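Local coordinates for pili retraction protein PilT (PDB 5FL3), which binds ADP and probably hydrolyses ATP, as a PilT-type ATPase of the GSP E family named for pilus retraction, at residues 28-33 and 102-107. Residues are numbered along the deposited sequence; the frame is centred on the assembly and turned at random.
Sequences HLQAGA and GLVMRV
Leu-29 and Leu-103 satisfy each other's backbone as a hydrogen-bonded antiparallel pair. The amide of Leu-29 gives a nearly straight bond to Leu-103 O (2.8 Å, 171° at the hydrogen). The return bond, from Leu-103 N to Leu-29 O, is equally short but more bent (137°). Leu-29 O also receives a CA-H...O contact from Gly-102 CA at 3.5 Å. The other edges of both strands are engaged too, by backbone hydrogen bonds of His-28 with Thr-36 (strand 36-39) and of Gly-102 with Leu-95 and Val-104 with Asn-93 (strand 88-97). On the face that carries Leu-29 and Leu-103, the two side chains run side by side and pack on Ile-59 of helix 53-63. On the opposite face, Val-104 CG1 sits over the His-28 ring, 4.3 Å from its centroid, while Val-104 CG2 meets His-28 CD2 at 3.9 Å. Gln-30, bent at chi2 (-68°), brings OE1 to 3.2 Å from Gly-102 CA, and its NE2 lies near Val-104 CG2. An alanine here would remove the carboxamide and would probably leave a gap over Gly-102 and beside Val-104 CG2. Strands 26-30 and 100-108 are central neighbours in the antiparallel sheet of the N-terminal domain, separate from the P-loop ATPase core.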
ATOM      1  N   HIS A  28      11.228  -3.361  16.493  1.00 32.91           N
ATOM      2  CA  HIS A  28      12.630  -3.690  16.313  1.00 32.36           C
ATOM      3  C   HIS A  28      13.297  -4.048  17.646  1.00 35.19           C
ATOM      4  O   HIS A  28      13.327  -3.241  18.574  1.00 34.34           O
ATOM      5  CB  HIS A  28      13.351  -2.520  15.647  1.00 33.46           C
ATOM      6  CG  HIS A  28      12.941  -2.298  14.221  1.00 37.12           C
ATOM      7  ND1 HIS A  28      11.697  -1.819  13.867  1.00 37.60           N
ATOM      8  CD2 HIS A  28      13.603  -2.515  13.059  1.00 32.51           C
ATOM      9  CE1 HIS A  28      11.615  -1.731  12.554  1.00 31.26           C
ATOM     10  NE2 HIS A  28      12.762  -2.139  12.040  1.00 36.88           N
ATOM     11  N   LEU A  29      13.812  -5.271  17.727  1.00 37.53           N
ATOM     12  CA  LEU A  29      14.562  -5.769  18.885  1.00 32.90           C
ATOM     13  C   LEU A  29      16.014  -6.102  18.486  1.00 35.48           C
ATOM     14  O   LEU A  29      16.295  -7.168  17.915  1.00 32.40           O
ATOM     15  CB  LEU A  29      13.850  -6.992  19.481  1.00 32.38           C
ATOM     16  CG  LEU A  29      12.419  -6.653  19.938  1.00 39.99           C
ATOM     17  CD1 LEU A  29      11.692  -7.814  20.592  1.00 39.03           C
ATOM     18  CD2 LEU A  29      12.442  -5.440  20.875  1.00 38.56           C
ATOM     19  N   GLN A  30      16.922  -5.170  18.771  1.00 33.57           N
ATOM     20  CA  GLN A  30      18.307  -5.265  18.333  1.00 33.12           C
ATOM     21  C   GLN A  30      19.275  -4.994  19.483  1.00 36.08           C
ATOM     22  O   GLN A  30      19.078  -4.047  20.244  1.00 37.11           O
ATOM     23  CB  GLN A  30      18.586  -4.276  17.198  1.00 30.38           C
ATOM     24  CG  GLN A  30      17.781  -4.467  15.940  1.00 33.71           C
ATOM     25  CD  GLN A  30      18.141  -5.744  15.186  1.00 35.94           C
ATOM     26  OE1 GLN A  30      19.050  -6.476  15.573  1.00 36.21           O
ATOM     27  NE2 GLN A  30      17.423  -6.011  14.106  1.00 36.18           N
ATOM     28  N   ALA A  31      20.332  -5.793  19.585  1.00 31.53           N
ATOM     29  CA  ALA A  31      21.326  -5.605  20.640  1.00 39.86           C
ATOM     30  C   ALA A  31      21.974  -4.218  20.574  1.00 38.75           C
ATOM     31  O   ALA A  31      22.381  -3.754  19.502  1.00 38.00           O
ATOM     32  CB  ALA A  31      22.403  -6.704  20.574  1.00 35.96           C
ATOM     33  N   GLY A  32      22.061  -3.556  21.725  1.00 36.63           N
ATOM     34  CA  GLY A  32      22.719  -2.268  21.803  1.00 34.99           C
ATOM     35  C   GLY A  32      21.761  -1.102  21.684  1.00 39.51           C
ATOM     36  O   GLY A  32      22.157   0.057  21.805  1.00 47.40           O
ATOM     37  N   ALA A  33      20.495  -1.405  21.429  1.00 37.43           N
ATOM     38  CA  ALA A  33      19.465  -0.385  21.374  1.00 36.50           C
ATOM     39  C   ALA A  33      18.336  -0.753  22.314  1.00 38.23           C
ATOM     40  O   ALA A  33      18.199  -1.899  22.718  1.00 39.30           O
ATOM     41  CB  ALA A  33      18.953  -0.223  19.979  1.00 35.77           C
ATOM     42  N   GLY A 102      18.899 -10.680  16.205  1.00 35.63           N
ATOM     43  CA  GLY A 102      18.049  -9.519  16.041  1.00 33.45           C
ATOM     44  C   GLY A 102      16.640  -9.985  15.748  1.00 34.06           C
ATOM     45  O   GLY A 102      16.417 -11.121  15.339  1.00 37.86           O
ATOM     46  N   LEU A 103      15.673  -9.103  15.938  1.00 36.21           N
ATOM     47  CA  LEU A 103      14.290  -9.484  15.766  1.00 33.27           C
ATOM     48  C   LEU A 103      13.493  -8.316  15.216  1.00 38.64           C
ATOM     49  O   LEU A 103      13.547  -7.198  15.744  1.00 36.79           O
ATOM     50  CB  LEU A 103      13.713  -9.953  17.096  1.00 39.35           C
ATOM     51  CG  LEU A 103      12.595 -10.994  17.111  1.00 46.76           C
ATOM     52  CD1 LEU A 103      13.029 -12.219  16.349  1.00 43.76           C
ATOM     53  CD2 LEU A 103      12.213 -11.352  18.551  1.00 47.01           C
ATOM     54  N   VAL A 104      12.778  -8.556  14.125  1.00 37.00           N
ATOM     55  CA  VAL A 104      11.898  -7.534  13.588  1.00 36.36           C
ATOM     56  C   VAL A 104      10.514  -8.129  13.460  1.00 38.39           C
ATOM     57  O   VAL A 104      10.314  -9.107  12.749  1.00 36.33           O
ATOM     58  CB  VAL A 104      12.364  -6.991  12.224  1.00 33.91           C
ATOM     59  CG1 VAL A 104      11.356  -5.979  11.718  1.00 31.74           C
ATOM     60  CG2 VAL A 104      13.738  -6.345  12.345  1.00 30.61           C
ATOM     61  N   MET A 105       9.567  -7.543  14.179  1.00 37.71           N
ATOM     62  CA  MET A 105       8.213  -8.052  14.215  1.00 36.40           C
ATOM     63  C   MET A 105       7.271  -7.077  13.528  1.00 38.27           C
ATOM     64  O   MET A 105       7.275  -5.882  13.857  1.00 39.21           O
ATOM     65  CB  MET A 105       7.793  -8.275  15.656  1.00 34.51           C
ATOM     66  CG  MET A 105       8.861  -8.974  16.448  1.00 36.96           C
ATOM     67  SD  MET A 105       8.325  -9.336  18.119  1.00 47.32           S
ATOM     68  CE  MET A 105       6.824 -10.269  17.822  1.00 43.43           C
ATOM     69  N   ARG A 106       6.488  -7.568  12.567  1.00 35.49           N
ATOM     70  CA  ARG A 106       5.463  -6.733  11.924  1.00 41.38           C
ATOM     71  C   ARG A 106       4.050  -7.102  12.392  1.00 39.95           C
ATOM     72  O   ARG A 106       3.680  -8.281  12.420  1.00 39.87           O
ATOM     73  CB  ARG A 106       5.552  -6.853  10.404  1.00 40.47           C
ATOM     74  CG  ARG A 106       4.497  -6.054   9.661  1.00 39.88           C
ATOM     75  CD  ARG A 106       4.680  -6.210   8.162  1.00 45.18           C
ATOM     76  NE  ARG A 106       4.773  -7.626   7.805  1.00 49.27           N
ATOM     77  CZ  ARG A 106       3.721  -8.411   7.578  1.00 46.51           C
ATOM     78  NH1 ARG A 106       2.489  -7.910   7.661  1.00 47.17           N
ATOM     79  NH2 ARG A 106       3.898  -9.693   7.271  1.00 42.18           N
ATOM     80  N   VAL A 107       3.257  -6.110  12.768  1.00 34.99           N
ATOM     81  CA  VAL A 107       1.883  -6.409  13.158  1.00 39.89           C
ATOM     82  C   VAL A 107       0.998  -6.602  11.927  1.00 39.17           C
ATOM     83  O   VAL A 107       0.955  -5.738  11.069  1.00 45.13           O
ATOM     84  CB  VAL A 107       1.278  -5.304  14.037  1.00 42.40           C
ATOM     85  CG1 VAL A 107      -0.138  -5.705  14.511  1.00 38.68           C
ATOM     86  CG2 VAL A 107       2.197  -4.999  15.219  1.00 37.81           C
TER